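Local coordinates for protein beta sliding clamp (Borrelia burgdorferi, PDB 6DJ8) that forms a ring-shaped head-to-tail homodimer that probably encircles DNA and tethers DNA polymerases and other proteins to it for processive replication, at residues L313-E318 with F328-P333. Numbering follows the deposited sequence. Where two conformers were deposited one is given.
Sequences LKLLGE and FFIKDP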
ATOM      1  N   LEU A 313      -2.445  11.872 -33.002  1.00 45.62           N
ATOM      2  CA  LEU A 313      -3.492  11.908 -31.999  1.00 44.25           C
ATOM      3  C   LEU A 313      -3.013  12.836 -30.891  1.00 43.96           C
ATOM      4  O   LEU A 313      -1.910  12.655 -30.366  1.00 44.30           O
ATOM      5  CB  LEU A 313      -3.756  10.516 -31.424  1.00 45.91           C
ATOM      6  CG  LEU A 313      -4.621  10.435 -30.169  1.00 45.54           C
ATOM      7  CD1 LEU A 313      -6.023  10.957 -30.431  1.00 42.92           C
ATOM      8  CD2 LEU A 313      -4.658   9.001 -29.590  1.00 42.34           C
ATOM      9  N   LYS A 314      -3.838  13.811 -30.527  1.00 43.10           N
ATOM     10  CA  LYS A 314      -3.500  14.772 -29.486  1.00 43.64           C
ATOM     11  C   LYS A 314      -4.276  14.440 -28.219  1.00 43.11           C
ATOM     12  O   LYS A 314      -5.486  14.216 -28.269  1.00 44.67           O
ATOM     13  CB  LYS A 314      -3.816  16.202 -29.940  1.00 41.61           C
ATOM     14  CG  LYS A 314      -3.549  17.256 -28.865  1.00 44.61           C
ATOM     15  CD  LYS A 314      -3.999  18.650 -29.300  1.00 49.67           C
ATOM     16  CE  LYS A 314      -3.428  19.689 -28.328  1.00 55.32           C
ATOM     17  NZ  LYS A 314      -4.165  20.984 -28.303  1.00 60.28           N
ATOM     18  N   LEU A 315      -3.574  14.364 -27.094  1.00 39.84           N
ATOM     19  CA  LEU A 315      -4.192  14.151 -25.788  0.59 44.95           C
ATOM     20  C   LEU A 315      -3.990  15.418 -24.971  1.00 38.41           C
ATOM     21  O   LEU A 315      -2.851  15.854 -24.771  1.00 38.38           O
ATOM     22  CB  LEU A 315      -3.593  12.953 -25.050  0.59 42.22           C
ATOM     23  CG  LEU A 315      -3.112  11.709 -25.797  0.59 44.28           C
ATOM     24  CD1 LEU A 315      -2.340  10.822 -24.827  0.59 44.91           C
ATOM     25  CD2 LEU A 315      -4.258  10.939 -26.415  0.59 42.40           C
ATOM     26  N   LEU A 316      -5.089  15.998 -24.495  1.00 38.19           N
ATOM     27  CA  LEU A 316      -5.054  17.286 -23.817  1.00 42.31           C
ATOM     28  C   LEU A 316      -5.725  17.168 -22.459  1.00 41.39           C
ATOM     29  O   LEU A 316      -6.913  16.834 -22.373  1.00 41.01           O
ATOM     30  CB  LEU A 316      -5.733  18.362 -24.662  1.00 41.16           C
ATOM     31  CG  LEU A 316      -6.025  19.702 -23.995  1.00 43.38           C
ATOM     32  CD1 LEU A 316      -4.717  20.377 -23.616  1.00 43.02           C
ATOM     33  CD2 LEU A 316      -6.799  20.592 -24.989  1.00 46.05           C
ATOM     34  N   GLY A 317      -4.959  17.452 -21.410  1.00 43.13           N
ATOM     35  CA  GLY A 317      -5.493  17.572 -20.076  1.00 41.34           C
ATOM     36  C   GLY A 317      -5.446  19.032 -19.693  1.00 44.18           C
ATOM     37  O   GLY A 317      -4.369  19.643 -19.674  1.00 40.04           O
ATOM     38  N   GLU A 318      -6.609  19.606 -19.397  1.00 40.94           N
ATOM     39  CA  GLU A 318      -6.698  21.039 -19.181  1.00 48.87           C
ATOM     40  C   GLU A 318      -7.619  21.350 -18.011  1.00 53.22           C
ATOM     41  O   GLU A 318      -8.678  20.737 -17.846  1.00 52.83           O
ATOM     42  CB  GLU A 318      -7.186  21.734 -20.455  1.00 49.24           C
ATOM     43  CG  GLU A 318      -7.194  23.244 -20.407  1.00 60.09           C
ATOM     44  CD  GLU A 318      -7.569  23.857 -21.750  1.00 59.40           C
ATOM     45  OE1 GLU A 318      -8.374  23.243 -22.489  1.00 61.46           O
ATOM     46  OE2 GLU A 318      -7.063  24.955 -22.059  1.00 68.09           O
ATOM     47  N   PHE A 328      -0.016  16.054 -25.088  1.00 37.43           N
ATOM     48  CA  PHE A 328       0.850  15.000 -25.596  1.00 33.77           C
ATOM     49  C   PHE A 328       0.355  14.514 -26.947  1.00 42.13           C
ATOM     50  O   PHE A 328      -0.853  14.393 -27.178  1.00 42.94           O
ATOM     51  CB  PHE A 328       0.918  13.808 -24.660  1.00 36.24           C
ATOM     52  CG  PHE A 328       1.449  14.149 -23.272  1.00 37.71           C
ATOM     53  CD1 PHE A 328       0.605  14.684 -22.315  1.00 40.88           C
ATOM     54  CD2 PHE A 328       2.775  13.931 -22.951  1.00 36.64           C
ATOM     55  CE1 PHE A 328       1.081  15.010 -21.019  1.00 37.89           C
ATOM     56  CE2 PHE A 328       3.264  14.255 -21.674  1.00 41.47           C
ATOM     57  CZ  PHE A 328       2.403  14.787 -20.713  1.00 36.12           C
ATOM     58  N   PHE A 329       1.312  14.157 -27.799  1.00 42.88           N
ATOM     59  CA  PHE A 329       1.058  13.740 -29.167  1.00 45.71           C
ATOM     60  C   PHE A 329       1.609  12.342 -29.400  1.00 44.08           C
ATOM     61  O   PHE A 329       2.669  11.980 -28.875  1.00 43.86           O
ATOM     62  CB  PHE A 329       1.692  14.732 -30.142  1.00 41.54           C
ATOM     63  CG  PHE A 329       1.100  16.103 -30.064  1.00 46.04           C
ATOM     64  CD1 PHE A 329       1.574  17.030 -29.140  1.00 47.01           C
ATOM     65  CD2 PHE A 329       0.067  16.474 -30.927  1.00 50.57           C
ATOM     66  CE1 PHE A 329       1.028  18.300 -29.070  1.00 46.44           C
ATOM     67  CE2 PHE A 329      -0.481  17.742 -30.868  1.00 52.69           C
ATOM     68  CZ  PHE A 329       0.001  18.658 -29.932  1.00 56.94           C
ATOM     69  N   ILE A 330       0.876  11.560 -30.192  1.00 44.23           N
ATOM     70  CA  ILE A 330       1.298  10.241 -30.639  1.00 40.99           C
ATOM     71  C   ILE A 330       1.278  10.244 -32.157  1.00 44.29           C
ATOM     72  O   ILE A 330       0.265  10.619 -32.763  1.00 41.66           O
ATOM     73  CB  ILE A 330       0.388   9.138 -30.079  1.00 41.01           C
ATOM     74  CG1 ILE A 330       0.442   9.135 -28.548  1.00 41.79           C
ATOM     75  CG2 ILE A 330       0.776   7.777 -30.668  1.00 41.00           C
ATOM     76  CD1 ILE A 330      -0.532   8.110 -27.859  1.00 39.28           C
ATOM     77  N   LYS A 331       2.403   9.867 -32.767  1.00 49.15           N
ATOM     78  CA  LYS A 331       2.577   9.990 -34.210  1.00 54.66           C
ATOM     79  C   LYS A 331       3.144   8.697 -34.782  1.00 54.34           C
ATOM     80  O   LYS A 331       3.399   7.733 -34.053  1.00 47.37           O
ATOM     81  CB  LYS A 331       3.488  11.171 -34.556  1.00 51.93           C
ATOM     82  CG  LYS A 331       3.045  12.508 -33.968  1.00 52.81           C
ATOM     83  CD  LYS A 331       4.086  13.613 -34.247  1.00 56.11           C
ATOM     84  CE  LYS A 331       3.592  14.968 -33.742  1.00 57.12           C
ATOM     85  NZ  LYS A 331       4.621  16.052 -33.912  1.00 70.65           N
ATOM     86  N   ASP A 332       3.349   8.693 -36.099  1.00 59.89           N
ATOM     87  CA  ASP A 332       3.951   7.553 -36.776  1.00 59.35           C
ATOM     88  C   ASP A 332       5.268   7.179 -36.096  1.00 58.04           C
ATOM     89  O   ASP A 332       6.027   8.066 -35.691  1.00 62.43           O
ATOM     90  CB  ASP A 332       4.177   7.893 -38.252  1.00 67.01           C
ATOM     91  CG  ASP A 332       4.844   6.771 -39.021  1.00 64.53           C
ATOM     92  OD1 ASP A 332       6.090   6.680 -38.995  1.00 63.96           O
ATOM     93  OD2 ASP A 332       4.115   5.973 -39.644  1.00 65.20           O
ATOM     94  N   PRO A 333       5.577   5.881 -35.936  1.00 62.68           N
ATOM     95  CA  PRO A 333       4.937   4.644 -36.414  1.00 62.38           C
ATOM     96  C   PRO A 333       3.956   4.103 -35.383  1.00 63.98           C
ATOM     97  O   PRO A 333       3.604   2.942 -35.406  1.00 63.42           O
ATOM     98  CB  PRO A 333       6.118   3.694 -36.643  1.00 64.50           C
ATOM     99  CG  PRO A 333       7.051   4.012 -35.490  1.00 64.29           C
ATOM    100  CD  PRO A 333       6.818   5.495 -35.227  1.00 59.79           C
TER
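Four backbone hydrogen bonds join L313-L315 to F328-I330 as antiparallel arms of a β hairpin in the C-terminal domain, strand 325-331 edging its sheet within this chain. L313 N donates to I330 O and I330 N to L313 O, each at 3.0 Å. L315 N reaches F328 O at 2.7 Å, nearly along the C=O axis, and F328 N returns to L315 O at 2.9 Å. Between them sits the non-hydrogen-bonded pair K314-F329, with F329 CA 3.4 Å from L313 O in a CA-H...O contact. Here the side chains run alongside each other: K314, its CG anti to the backbone N (chi1 177°) and its chain extended, lays its methylenes obliquely along the F329 ring, K314 CG lying 3.7 Å from F329 CE2. Its NZ continues to a salt bridge with E327. On the other face, L315 CD1 meets F328 CB at 4.4 Å and, more loosely, I330 CD1 at 4.5 Å, and R290 of helix 284-294 packs on L315 and I330. Strand 303-308 pairs with the far edge of 312-318. With the N and O of F328 and I330 taken up by 313-315, F329 N bonds D125 OD1 of the second subunit and F328 packs on L127 of that subunit, so the outer strand serves both hairpin and dimer interface.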